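Local coordinates for chitin oligosaccharide binding protein NagB2 (Paenibacillus sp. FPU-7, PDB 7EHO) that binds chitin oligosaccharides, probably as the extracellular solute-binding component that hands them to an ABC-type sugar importer, at residues S206-T211 and D234-L239; I185-L190 and K245-P250; S31-H36 and K67-E72; P143-V148 and D352-S357. All coordinates share one frame; numbering follows the deposited sequence. Where two conformers were deposited one is given.

Interaction 1: S206-T211 and D234-L239; sequences SLFVAT and DGFKRL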
loop_
_atom_site.group_PDB
_atom_site.type_symbol
_atom_site.label_atom_id
_atom_site.label_comp_id
_atom_site.label_asym_id
_atom_site.label_seq_id
_atom_site.Cartn_x
_atom_site.Cartn_y
_atom_site.Cartn_z
ATOM N N SER A 206 8.518 8.125 -2.601
ATOM C CA SER A 206 7.916 8.326 -3.901
ATOM C C SER A 206 8.605 9.416 -4.703
ATOM O O SER A 206 8.585 9.393 -5.941
ATOM C CB SER A 206 6.420 8.725 -3.814
ATOM O OG SER A 206 5.510 7.670 -3.500
ATOM N N LEU A 207 9.198 10.391 -4.023
ATOM C CA LEU A 207 10.029 11.365 -4.715
ATOM C C LEU A 207 11.256 10.697 -5.345
ATOM O O LEU A 207 11.562 10.932 -6.516
ATOM C CB LEU A 207 10.413 12.489 -3.746
ATOM C CG LEU A 207 10.966 13.828 -4.222
ATOM C CD1 LEU A 207 10.251 14.362 -5.431
ATOM C CD2 LEU A 207 10.798 14.818 -3.062
ATOM N N PHE A 208 11.951 9.818 -4.619
ATOM C CA PHE A 208 13.148 9.258 -5.242
ATOM C C PHE A 208 12.814 8.099 -6.171
ATOM O O PHE A 208 13.621 7.775 -7.041
ATOM C CB PHE A 208 14.261 8.905 -4.200
ATOM C CG PHE A 208 13.987 7.711 -3.311
ATOM C CD1 PHE A 208 14.024 6.422 -3.809
ATOM C CD2 PHE A 208 13.765 7.894 -1.960
ATOM C CE1 PHE A 208 13.795 5.333 -2.975
ATOM C CE2 PHE A 208 13.545 6.807 -1.116
ATOM C CZ PHE A 208 13.551 5.524 -1.640
ATOM N N VAL A 209 11.610 7.536 -6.072
ATOM C CA VAL A 209 11.185 6.622 -7.122
ATOM C C VAL A 209 10.825 7.425 -8.369
ATOM O O VAL A 209 11.106 7.001 -9.501
ATOM C CB VAL A 209 10.033 5.736 -6.616
ATOM C CG1 VAL A 209 9.280 5.061 -7.802
ATOM C CG2 VAL A 209 10.575 4.688 -5.696
ATOM N N ALA A 210 10.295 8.636 -8.189
ATOM C CA ALA A 210 10.022 9.474 -9.350
ATOM C C ALA A 210 11.310 9.991 -9.990
ATOM O O ALA A 210 11.366 10.147 -11.216
ATOM C CB ALA A 210 9.108 10.630 -8.960
ATOM N N THR A 211 12.363 10.232 -9.202
ATOM C CA THR A 211 13.585 10.771 -9.800
ATOM C C THR A 211 14.494 9.682 -10.346
ATOM O O THR A 211 15.192 9.916 -11.341
ATOM C CB THR A 211 14.368 11.645 -8.799
ATOM O OG1 THR A 211 14.645 10.921 -7.591
ATOM C CG2 THR A 211 13.606 12.925 -8.465
ATOM N N ASP A 234 19.060 12.988 -6.138
ATOM C CA ASP A 234 18.192 14.051 -6.641
ATOM C C ASP A 234 16.858 14.094 -5.903
ATOM O O ASP A 234 16.318 15.184 -5.651
ATOM C CB ASP A 234 17.973 13.874 -8.150
ATOM C CG ASP A 234 17.154 15.009 -8.757
ATOM O OD1 ASP A 234 17.405 16.179 -8.421
ATOM O OD2 ASP A 234 16.248 14.732 -9.552
ATOM N N GLY A 235 16.289 12.925 -5.586
ATOM C CA GLY A 235 15.031 12.899 -4.852
ATOM C C GLY A 235 15.144 13.554 -3.490
ATOM O O GLY A 235 14.262 14.299 -3.075
ATOM N N PHE A 236 16.252 13.313 -2.792
ATOM C CA PHE A 236 16.436 13.920 -1.479
ATOM C C PHE A 236 16.765 15.404 -1.590
ATOM O O PHE A 236 16.393 16.189 -0.715
ATOM C CB PHE A 236 17.528 13.163 -0.714
ATOM C CG PHE A 236 17.093 11.796 -0.294
ATOM C CD1 PHE A 236 16.232 11.648 0.790
ATOM C CD2 PHE A 236 17.484 10.673 -1.004
ATOM C CE1 PHE A 236 15.777 10.365 1.176
ATOM C CE2 PHE A 236 17.056 9.398 -0.624
ATOM C CZ PHE A 236 16.205 9.251 0.472
ATOM N N LYS A 237 17.417 15.817 -2.675
ATOM C CA LYS A 237 17.618 17.245 -2.888
ATOM C C LYS A 237 16.287 17.952 -3.131
ATOM O O LYS A 237 16.052 19.040 -2.606
ATOM C CB LYS A 237 18.557 17.464 -4.072
ATOM C CG LYS A 237 19.982 17.042 -3.793
ATOM C CD LYS A 237 20.947 17.723 -4.735
ATOM C CE LYS A 237 22.312 17.060 -4.639
ATOM N NZ LYS A 237 23.449 18.023 -4.814
ATOM N N ARG A 238 15.405 17.349 -3.927
ATOM C CA ARG A 238 14.087 17.940 -4.151
ATOM C C ARG A 238 13.269 17.955 -2.872
ATOM O O ARG A 238 12.522 18.907 -2.629
ATOM C CB ARG A 238 13.347 17.167 -5.242
ATOM C CG ARG A 238 14.037 17.274 -6.587
ATOM C CD ARG A 238 13.142 16.701 -7.698
ATOM N NE ARG A 238 13.907 16.485 -8.924
ATOM C CZ ARG A 238 13.452 16.690 -10.148
ATOM N NH1 ARG A 238 12.215 17.130 -10.333
ATOM N NH2 ARG A 238 14.235 16.443 -11.195
ATOM N N LEU A 239 13.424 16.922 -2.032
ATOM C CA LEU A 239 12.722 16.888 -0.752
ATOM C C LEU A 239 13.154 18.048 0.135
ATOM O O LEU A 239 12.322 18.771 0.706
ATOM C CB LEU A 239 12.986 15.556 -0.040
ATOM C CG LEU A 239 12.261 15.369 1.306
ATOM C CD1 LEU A 239 10.750 15.247 1.054
ATOM C CD2 LEU A 239 12.801 14.138 2.070
HETATM O O HOH W 1 16.586 12.556 -12.088
#

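Interaction 2: I185-L190 and K245-P250; sequences ITPIAL and KGYIDP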
loop_
_atom_site.group_PDB
_atom_site.type_symbol
_atom_site.label_atom_id
_atom_site.label_comp_id
_atom_site.label_asym_id
_atom_site.label_seq_id
_atom_site.Cartn_x
_atom_site.Cartn_y
_atom_site.Cartn_z
ATOM N N ILE A 185 -0.924 30.175 1.999
ATOM C CA ILE A 185 -1.535 28.895 2.346
ATOM C C ILE A 185 -0.400 27.896 2.512
ATOM O O ILE A 185 0.446 27.777 1.624
ATOM C CB ILE A 185 -2.531 28.424 1.273
ATOM C CG1 ILE A 185 -3.633 29.471 1.045
ATOM C CG2 ILE A 185 -3.130 27.073 1.652
ATOM C CD1 ILE A 185 -4.508 29.169 -0.131
ATOM N N THR A 186 -0.354 27.212 3.652
ATOM C CA THR A 186 0.620 26.134 3.815
ATOM C C THR A 186 0.393 25.089 2.730
ATOM O O THR A 186 -0.693 24.494 2.687
ATOM C CB THR A 186 0.473 25.499 5.192
ATOM O OG1 THR A 186 0.708 26.498 6.197
ATOM C CG2 THR A 186 1.475 24.368 5.359
ATOM N N PRO A 187 1.360 24.856 1.824
ATOM C CA PRO A 187 1.121 23.954 0.689
ATOM C C PRO A 187 0.957 22.495 1.073
ATOM O O PRO A 187 -0.036 21.882 0.679
ATOM C CB PRO A 187 2.362 24.175 -0.195
ATOM C CG PRO A 187 2.746 25.650 0.150
ATOM C CD PRO A 187 2.654 25.554 1.676
ATOM N N ILE A 188 1.917 21.933 1.809
ATOM C CA ILE A 188 1.957 20.504 2.138
ATOM C C ILE A 188 1.999 20.342 3.649
ATOM O O ILE A 188 2.966 20.768 4.295
ATOM C CB ILE A 188 3.176 19.806 1.512
ATOM C CG1 ILE A 188 3.293 20.135 0.019
ATOM C CG2 ILE A 188 3.131 18.299 1.737
ATOM C CD1 ILE A 188 4.582 19.610 -0.583
ATOM N N ALA A 189 0.973 19.710 4.200
ATOM C CA ALA A 189 0.986 19.291 5.597
ATOM C C ALA A 189 1.853 18.054 5.777
ATOM O O ALA A 189 1.855 17.141 4.944
ATOM C CB ALA A 189 -0.435 19.002 6.079
ATOM N N LEU A 190 2.572 18.007 6.896
ATOM C CA LEU A 190 3.421 16.867 7.196
ATOM C C LEU A 190 3.813 16.939 8.657
ATOM O O LEU A 190 4.297 17.971 9.128
ATOM C CB LEU A 190 4.658 16.833 6.291
ATOM C CG LEU A 190 5.653 15.679 6.398
ATOM C CD1 LEU A 190 4.959 14.372 6.620
ATOM C CD2 LEU A 190 6.504 15.619 5.119
ATOM N N LYS A 245 11.811 25.955 0.915
ATOM C CA LYS A 245 11.004 27.016 0.326
ATOM C C LYS A 245 9.673 27.212 1.039
ATOM O O LYS A 245 8.867 28.043 0.602
ATOM C CB LYS A 245 10.808 26.733 -1.167
ATOM C CG LYS A 245 12.085 27.024 -1.952
ATOM C CD LYS A 245 11.924 26.850 -3.443
ATOM C CE LYS A 245 13.292 27.009 -4.119
ATOM N NZ LYS A 245 13.288 26.523 -5.509
ATOM N N GLY A 246 9.434 26.476 2.125
ATOM C CA GLY A 246 8.197 26.571 2.870
ATOM C C GLY A 246 7.020 25.833 2.261
ATOM O O GLY A 246 5.875 26.085 2.659
ATOM N N TYR A 247 7.259 24.953 1.294
ATOM C CA TYR A 247 6.176 24.171 0.707
ATOM C C TYR A 247 5.759 23.044 1.645
ATOM O O TYR A 247 4.568 22.824 1.874
ATOM C CB TYR A 247 6.603 23.599 -0.656
ATOM C CG TYR A 247 6.979 24.661 -1.673
ATOM C CD1 TYR A 247 6.441 25.941 -1.596
ATOM C CD2 TYR A 247 7.886 24.383 -2.705
ATOM C CE1 TYR A 247 6.790 26.933 -2.533
ATOM C CE2 TYR A 247 8.232 25.354 -3.647
ATOM C CZ TYR A 247 7.679 26.622 -3.553
ATOM O OH TYR A 247 8.031 27.592 -4.470
ATOM N N ILE A 248 6.721 22.320 2.199
ATOM C CA ILE A 248 6.453 21.493 3.369
ATOM C C ILE A 248 6.332 22.412 4.581
ATOM O O ILE A 248 7.166 23.304 4.781
ATOM C CB ILE A 248 7.561 20.449 3.570
ATOM C CG1 ILE A 248 7.508 19.419 2.460
ATOM C CG2 ILE A 248 7.421 19.765 4.930
ATOM C CD1 ILE A 248 8.710 18.510 2.460
ATOM N N ASP A 249 5.266 22.225 5.358
ATOM C CA ASP A 249 5.000 22.967 6.590
ATOM C C ASP A 249 6.299 23.212 7.360
ATOM O O ASP A 249 6.970 22.259 7.768
ATOM C CB ASP A 249 4.004 22.187 7.450
ATOM C CG ASP A 249 3.527 22.964 8.676
ATOM O OD1 ASP A 249 4.129 24.010 9.029
ATOM O OD2 ASP A 249 2.522 22.521 9.283
ATOM N N PRO A 250 6.688 24.472 7.579
ATOM C CA PRO A 250 7.873 24.739 8.418
ATOM C C PRO A 250 7.862 24.070 9.783
ATOM O O PRO A 250 8.943 23.757 10.315
ATOM C CB PRO A 250 7.877 26.279 8.530
ATOM C CG PRO A 250 7.146 26.737 7.307
ATOM C CD PRO A 250 6.044 25.712 7.121
HETATM O O HOH W 2 2.087 19.895 9.058
#

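Interaction 3: S31-H36 and K67-E72; sequences SLTLRH and KLDGVE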
loop_
_atom_site.group_PDB
_atom_site.type_symbol
_atom_site.label_atom_id
_atom_site.label_comp_id
_atom_site.label_asym_id
_atom_site.label_seq_id
_atom_site.Cartn_x
_atom_site.Cartn_y
_atom_site.Cartn_z
ATOM N N SER A 31 -15.833 -30.909 1.715
ATOM C CA SER A 31 -16.049 -29.819 2.652
ATOM C C SER A 31 -14.734 -29.096 2.908
ATOM O O SER A 31 -13.727 -29.731 3.243
ATOM C CB SER A 31 -16.647 -30.344 3.967
ATOM O OG SER A 31 -16.761 -29.287 4.918
ATOM N N LEU A 32 -14.741 -27.775 2.751
ATOM C CA LEU A 32 -13.553 -26.949 2.946
ATOM C C LEU A 32 -13.810 -25.940 4.055
ATOM O O LEU A 32 -14.844 -25.267 4.060
ATOM C CB LEU A 32 -13.156 -26.212 1.650
ATOM C CG LEU A 32 -12.673 -27.105 0.497
ATOM C CD1 LEU A 32 -13.880 -27.548 -0.370
ATOM C CD2 LEU A 32 -11.660 -26.366 -0.358
ATOM N N THR A 33 -12.873 -25.829 4.993
ATOM C CA THR A 33 -12.943 -24.766 5.983
ATOM C C THR A 33 -12.308 -23.506 5.400
ATOM O O THR A 33 -11.230 -23.565 4.806
ATOM C CB THR A 33 -12.232 -25.180 7.265
ATOM O OG1 THR A 33 -12.951 -26.267 7.870
ATOM C CG2 THR A 33 -12.167 -24.007 8.237
ATOM N N LEU A 34 -12.975 -22.373 5.566
ATOM C CA LEU A 34 -12.476 -21.099 5.047
ATOM C C LEU A 34 -12.250 -20.183 6.251
ATOM O O LEU A 34 -13.234 -19.620 6.762
ATOM C CB LEU A 34 -13.464 -20.521 4.029
ATOM C CG LEU A 34 -13.030 -19.426 3.046
ATOM C CD1 LEU A 34 -14.170 -19.196 2.024
ATOM C CD2 LEU A 34 -12.669 -18.122 3.764
ATOM N N ARG A 35 -10.957 -20.059 6.684
ATOM C CA ARG A 35 -10.588 -19.292 7.890
ATOM C C ARG A 35 -10.685 -17.839 7.377
ATOM O O ARG A 35 -9.955 -17.501 6.439
ATOM C CB ARG A 35 -9.117 -19.343 8.324
ATOM C CG ARG A 35 -9.091 -18.494 9.614
ATOM C CD ARG A 35 -9.816 -19.177 10.807
ATOM N NE ARG A 35 -8.829 -20.235 10.977
ATOM C CZ ARG A 35 -8.487 -21.380 11.539
ATOM N NH1 ARG A 35 -8.991 -22.502 11.113
ATOM N NH2 ARG A 35 -7.310 -21.401 12.144
ATOM N N HIS A 36 -11.517 -16.953 7.933
ATOM C CA HIS A 36 -11.527 -15.533 7.520
ATOM C C HIS A 36 -11.479 -14.626 8.752
ATOM O O HIS A 36 -11.731 -15.062 9.866
ATOM C CB HIS A 36 -12.750 -15.204 6.640
ATOM C CG HIS A 36 -14.044 -15.223 7.389
ATOM N ND1 HIS A 36 -14.514 -14.138 8.093
ATOM C CD2 HIS A 36 -14.949 -16.215 7.576
ATOM C CE1 HIS A 36 -15.663 -14.448 8.664
ATOM N NE2 HIS A 36 -15.942 -15.707 8.378
ATOM N N LYS A 67 -17.177 -24.191 4.947
ATOM C CA LYS A 67 -17.546 -23.849 6.317
ATOM C C LYS A 67 -16.778 -22.600 6.707
ATOM O O LYS A 67 -15.568 -22.668 6.912
ATOM C CB LYS A 67 -17.234 -24.981 7.293
ATOM C CG LYS A 67 -17.993 -26.261 7.003
ATOM C CD LYS A 67 -18.358 -26.952 8.306
ATOM C CE LYS A 67 -17.149 -27.621 8.926
ATOM N NZ LYS A 67 -17.488 -28.964 9.523
ATOM N N LEU A 68 -17.463 -21.463 6.767
ATOM C CA LEU A 68 -16.786 -20.221 7.129
ATOM C C LEU A 68 -16.396 -20.272 8.608
ATOM O O LEU A 68 -17.215 -20.633 9.460
ATOM C CB LEU A 68 -17.687 -19.011 6.861
ATOM C CG LEU A 68 -17.618 -18.427 5.435
ATOM C CD1 LEU A 68 -17.757 -19.505 4.386
ATOM C CD2 LEU A 68 -18.693 -17.373 5.264
ATOM N N ASP A 69 -15.139 -19.914 8.902
ATOM C CA ASP A 69 -14.557 -19.930 10.250
ATOM C C ASP A 69 -13.979 -18.541 10.519
ATOM O O ASP A 69 -12.818 -18.276 10.211
ATOM C CB ASP A 69 -13.499 -21.021 10.369
ATOM C CG ASP A 69 -12.960 -21.154 11.788
ATOM O OD1 ASP A 69 -13.623 -20.650 12.722
ATOM O OD2 ASP A 69 -11.878 -21.750 11.949
ATOM N N GLY A 70 -14.796 -17.650 11.074
ATOM C CA GLY A 70 -14.337 -16.293 11.339
ATOM C C GLY A 70 -13.595 -16.219 12.665
ATOM O O GLY A 70 -14.121 -16.629 13.704
ATOM N N VAL A 71 -12.371 -15.675 12.627
ATOM C CA VAL A 71 -11.485 -15.552 13.788
ATOM C C VAL A 71 -10.850 -14.159 13.756
ATOM O O VAL A 71 -10.535 -13.642 12.682
ATOM C CB VAL A 71 -10.399 -16.655 13.761
ATOM C CG1 VAL A 71 -9.315 -16.424 14.809
ATOM C CG2 VAL A 71 -11.021 -18.051 13.933
ATOM N N GLU A 72 -10.655 -13.543 14.922
ATOM C CA GLU A 72 -10.010 -12.234 14.961
ATOM C C GLU A 72 -8.652 -12.290 14.274
ATOM O O GLU A 72 -7.923 -13.274 14.404
ATOM C CB GLU A 72 -9.834 -11.773 16.409
ATOM C CG GLU A 72 -11.103 -11.376 17.122
ATOM C CD GLU A 72 -11.512 -9.947 16.843
ATOM O OE1 GLU A 72 -10.701 -9.202 16.253
ATOM O OE2 GLU A 72 -12.631 -9.562 17.245
#

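Interaction 4: P143-V148 and D352-S357; sequences PEAGFV and DNRVPS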
loop_
_atom_site.group_PDB
_atom_site.type_symbol
_atom_site.label_atom_id
_atom_site.label_comp_id
_atom_site.label_asym_id
_atom_site.label_seq_id
_atom_site.Cartn_x
_atom_site.Cartn_y
_atom_site.Cartn_z
ATOM N N PRO A 143 -3.312 -11.348 -2.343
ATOM C CA PRO A 143 -3.786 -10.265 -1.472
ATOM C C PRO A 143 -5.223 -9.894 -1.804
ATOM O O PRO A 143 -5.616 -9.847 -2.973
ATOM C CB PRO A 143 -2.826 -9.105 -1.778
ATOM C CG PRO A 143 -2.304 -9.398 -3.153
ATOM C CD PRO A 143 -2.214 -10.916 -3.228
ATOM N N GLU A 144 -5.994 -9.611 -0.761
ATOM C CA GLU A 144 -7.383 -9.209 -0.901
ATOM C C GLU A 144 -7.511 -7.702 -1.059
ATOM O O GLU A 144 -8.256 -7.222 -1.915
ATOM C CB GLU A 144 -8.188 -9.680 0.312
ATOM C CG GLU A 144 -9.635 -9.211 0.300
ATOM C CD GLU A 144 -10.409 -9.651 1.530
ATOM O OE1 GLU A 144 -11.641 -9.464 1.567
ATOM O OE2 GLU A 144 -9.779 -10.151 2.483
ATOM N N ALA A 145 -6.820 -6.946 -0.208
ATOM C CA ALA A 145 -6.844 -5.491 -0.260
ATOM C C ALA A 145 -5.490 -5.012 0.226
ATOM O O ALA A 145 -4.694 -5.806 0.715
ATOM C CB ALA A 145 -7.953 -4.913 0.613
ATOM N N GLY A 146 -5.227 -3.720 0.095
ATOM C CA GLY A 146 -3.962 -3.171 0.544
ATOM C C GLY A 146 -4.038 -1.667 0.713
ATOM O O GLY A 146 -5.078 -1.118 1.083
ATOM N N PHE A 147 -2.927 -0.993 0.444
ATOM C CA PHE A 147 -2.896 0.459 0.556
ATOM C C PHE A 147 -2.148 1.043 -0.628
ATOM O O PHE A 147 -1.330 0.373 -1.268
ATOM C CB PHE A 147 -2.249 0.931 1.879
ATOM C CG PHE A 147 -0.757 0.710 1.949
ATOM C CD1 PHE A 147 0.126 1.670 1.455
ATOM C CD2 PHE A 147 -0.234 -0.443 2.506
ATOM C CE1 PHE A 147 1.483 1.478 1.500
ATOM C CE2 PHE A 147 1.135 -0.639 2.569
ATOM C CZ PHE A 147 1.997 0.323 2.066
ATOM N N VAL A 148 -2.458 2.303 -0.923
ATOM C CA VAL A 148 -1.656 3.118 -1.816
ATOM C C VAL A 148 -1.318 4.390 -1.059
ATOM O O VAL A 148 -1.942 4.723 -0.046
ATOM C CB VAL A 148 -2.383 3.450 -3.145
ATOM C CG1 VAL A 148 -2.529 2.200 -4.003
ATOM C CG2 VAL A 148 -3.758 4.101 -2.873
ATOM N N ASP A 352 -16.540 0.135 1.600
ATOM C CA ASP A 352 -15.749 0.235 2.820
ATOM C C ASP A 352 -14.382 0.880 2.625
ATOM O O ASP A 352 -13.543 0.801 3.528
ATOM C CB ASP A 352 -15.604 -1.159 3.443
ATOM C CG ASP A 352 -16.868 -1.579 4.209
ATOM O OD1 ASP A 352 -17.347 -0.785 5.066
ATOM O OD2 ASP A 352 -17.393 -2.685 3.939
ATOM N N ASN A 353 -14.144 1.537 1.487
ATOM C CA ASN A 353 -12.846 2.134 1.164
ATOM C C ASN A 353 -11.715 1.114 1.307
ATOM O O ASN A 353 -10.593 1.437 1.710
ATOM C CB ASN A 353 -12.571 3.390 2.008
ATOM C CG ASN A 353 -13.480 4.545 1.635
ATOM O OD1 ASN A 353 -13.367 5.106 0.542
ATOM N ND2 ASN A 353 -14.379 4.924 2.553
ATOM N N ARG A 354 -12.013 -0.143 0.983
ATOM C CA ARG A 354 -10.979 -1.168 0.913
ATOM C C ARG A 354 -10.254 -1.063 -0.422
ATOM O O ARG A 354 -10.857 -1.275 -1.479
ATOM C CB ARG A 354 -11.590 -2.553 1.090
ATOM C CG ARG A 354 -12.575 -2.595 2.226
ATOM C CD ARG A 354 -11.834 -2.664 3.532
ATOM N NE ARG A 354 -11.086 -3.900 3.821
ATOM C CZ ARG A 354 -11.361 -5.141 3.408
ATOM N NH1 ARG A 354 -12.433 -5.415 2.697
ATOM N NH2 ARG A 354 -10.553 -6.138 3.761
ATOM N N VAL A 355 -8.966 -0.754 -0.368
ATOM C CA VAL A 355 -8.203 -0.471 -1.592
ATOM C C VAL A 355 -7.918 -1.777 -2.322
ATOM O O VAL A 355 -7.390 -2.725 -1.706
ATOM C CB VAL A 355 -6.906 0.277 -1.251
ATOM C CG1 VAL A 355 -5.944 0.270 -2.444
ATOM C CG2 VAL A 355 -7.255 1.705 -0.858
ATOM N N PRO A 356 -8.222 -1.863 -3.622
ATOM C CA PRO A 356 -8.022 -3.115 -4.370
ATOM C C PRO A 356 -6.588 -3.616 -4.339
ATOM O O PRO A 356 -5.631 -2.842 -4.236
ATOM C CB PRO A 356 -8.421 -2.724 -5.799
ATOM C CG PRO A 356 -9.508 -1.711 -5.583
ATOM C CD PRO A 356 -9.000 -0.878 -4.402
ATOM N N SER A 357 -6.453 -4.942 -4.434
ATOM C CA SER A 357 -5.188 -5.584 -4.762
ATOM C C SER A 357 -5.027 -5.784 -6.263
ATOM O O SER A 357 -3.915 -6.055 -6.726
ATOM C CB SER A 357 -5.065 -6.977 -4.109
ATOM O OG SER A 357 -6.227 -7.789 -4.437
HETATM O O HOH W 3 -7.643 -1.140 2.222
#

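Interaction 1: S206-T211 and D234-L239
The guanidinium of R238 takes the methyl of T211 over one face, CG2 standing 3.6 Å from NE, while the D234 carboxyl carbon lies at the guanidinium edge, in its plane. R238 also makes a cation-pi contact with W170. Both of its bonds to D234 end on one oxygen: NE reaches OD2 at 3.0 Å from above the carboxylate plane, and NH2 reaches the same OD2 at 3.1 Å on the syn lone pair. This side-on grip runs one turn along helix 230-244 and holds the guanidinium with one face toward the T211 methyl. The T211 hydroxyl is spent on the carbonyl of A231. Elsewhere the rings of F208 and F236 lie side by side, planes 27° apart but slid until they barely overlap; the nearest atoms, F208 CD2 and F236 CZ, are 3.7 Å apart.

Two helices, 197-212 and 230-244, pack here in the alpha/beta body of a periplasmic-type binding protein, their short segments running at 130° to each other. G235 lets them close in, its CA 4.1 Å from that of F208; a beta carbon there would collide with F208 CB and T211 OG1. L207, its CG turned anti to the backbone N (chi1 -164°), lays CD2 beside the G235 carbonyl and 3.8 Å from L239 CB. Replacing the D234 carboxylate with an alanine's methyl is likely to leave the R238 guanidinium without its mate and freer to swing off the T211 methyl. A water donates to T211 O and, weakly, to D234 OD2.

Interaction 2: I185-L190 and K245-P250
I188 pairs with I248 through two backbone hydrogen bonds that flank the isoleucine of the loop. I188 N donates to Y247 O at 2.8 Å, somewhat bent at the hydrogen (139°), and D249 N returns a straighter bond to I188 O at 2.9 Å; both donors sit nearly along the C=O axis of their acceptors. This is a single bridge: strand 188-189 gives its other edge to strand 271-275, with A189 bonded to M271.

Apolar contacts line both segments. P187 rides over the Y247 backbone, CB 3.3 Å from Y247 O, and its CG meets ring atom CD1 of Y247 at 4.1 Å. I188 holds CG1 anti to its carbonyl carbon (chi1 -50°), which lays the branch along Y247 O and brings CD1 to 4.2 Å from I248 CG1. Farther on, L190 CD2 touches I248 CG2. T186 crosses D249 at a slant, its methyl CG2 3.9 Å from D249 CB. I248 itself points away, against L239 and L242 of helix 230-244, while Y247 leans on L177 of helix 170-182.

One water supplies the remaining polar link: it donates to D249 OD2 at 2.7 Å and accepts from L190 N. The other carboxylate oxygen, OD1, takes the backbone N-H of N251. G246, with positive phi, closes helix 230-244 in a Schellman motif, and the loop that follows meets strand 188-189.

Two main-chain bonds tie the loop to 188-189, with apolar side chains packed beside them, and each oxygen of the buried D249 carboxylate has a donor, which is likely to offset the cost of burying it.

Interaction 3: S31-H36 and K67-E72
D69 OD2 is approached by two cations: R35 NH1 forms a salt bridge with it at 3.1 Å, and K80 of helix 73-86 makes a long, weak ion pair. R35 and D69 lie side by side on the face that carries T33 and K67, yet their flat groups stand 73° apart. The bend of R35 at chi2 brings CD 3.5 Å from V71 CG2, and the bend at chi3 turns the guanidinium toward D69 OD2; NH2 makes a second salt bridge, with E84.

Five backbone hydrogen bonds, from K67 N to L32 O (2.7 Å) through to V71 N to H36 O, zip the strands in parallel register, T33 opposite K67 and H36 opposite G70. This is the beta-alpha-beta crossover of strand 30-36, helix 44-60 and strand 64-70. On the face of L34 and L68, toward helix 44-60, H36 (chi1 70°) swings its ring over G70: the CA makes a CH-pi contact 3.6 Å from the ring centroid, and L68 CB comes in at the edge. H36 ND1 accepts from N38 N. With an alanine in place of H36, G70 CA would probably lose the ring over it and N38 N its acceptor.

Interaction 4: P143-V148 and D352-S357
S357 turns its hydroxyl into the position between backbone N and carbonyl carbon (chi1 53°), and from there OG donates to P143 O at 2.6 Å. The hydroxyl comes from above the carbonyl plane, while CB of the same serine rests 3.8 Å from P143 CG. E144 O, a little farther from OG, is held by the Q345 side chain instead.

V355 points its side chain at the strand. CG1 is anti to the backbone N (chi1 166°), which sets this methyl 4.2 Å from V148 CG1, while CB sits against G146 O. The V355 carbonyl accepts from G146 N at 3.0 Å, and a water closes the other side by donating to G146 O and accepting from V355 N.

Strand 138-154 is the long strand of the mixed sheet, and the short 355-356 piece after helix 342-352 runs across it, their touching parts 111° apart in direction; a long strand such as 138-154 is consistent with the interlobe crossings of periplasmic-type binding proteins.

In one of its two conformers R354 bends at chi2 and chi3, and A145 CB lies loosely over one face of the guanidinium, toward the rim. In that conformer E144, extended beyond CG, comes to the edge with OE1 4.1 Å from R354 NH2, too long for a salt bridge, and the two flat groups are nearly perpendicular. Both side chains also touch T46 of helix 44-60.

How the interactions relate
Interaction 3 closes first along the chain, in the beta-alpha-beta unit at the N-terminal end. Interaction 4 then joins strand 138-154 to a piece 204 residues later, and interactions 2 and 1 fall within that span, interaction 1 inside interaction 2. Interactions 1 and 2 are neighbours, centres about 17 Å apart, touching where L239 meets I248; helix 230-244 serves both. Interaction 3 lies on the opposite side of the chain's centre, about 44 Å from interaction 1 and 48 Å from interaction 2, centre to centre. Interaction 4, only about 8 Å from the chain's centre, sits between, consistent with two lobes joined through a shared sheet that interactions 2, 3 and 4 all reach.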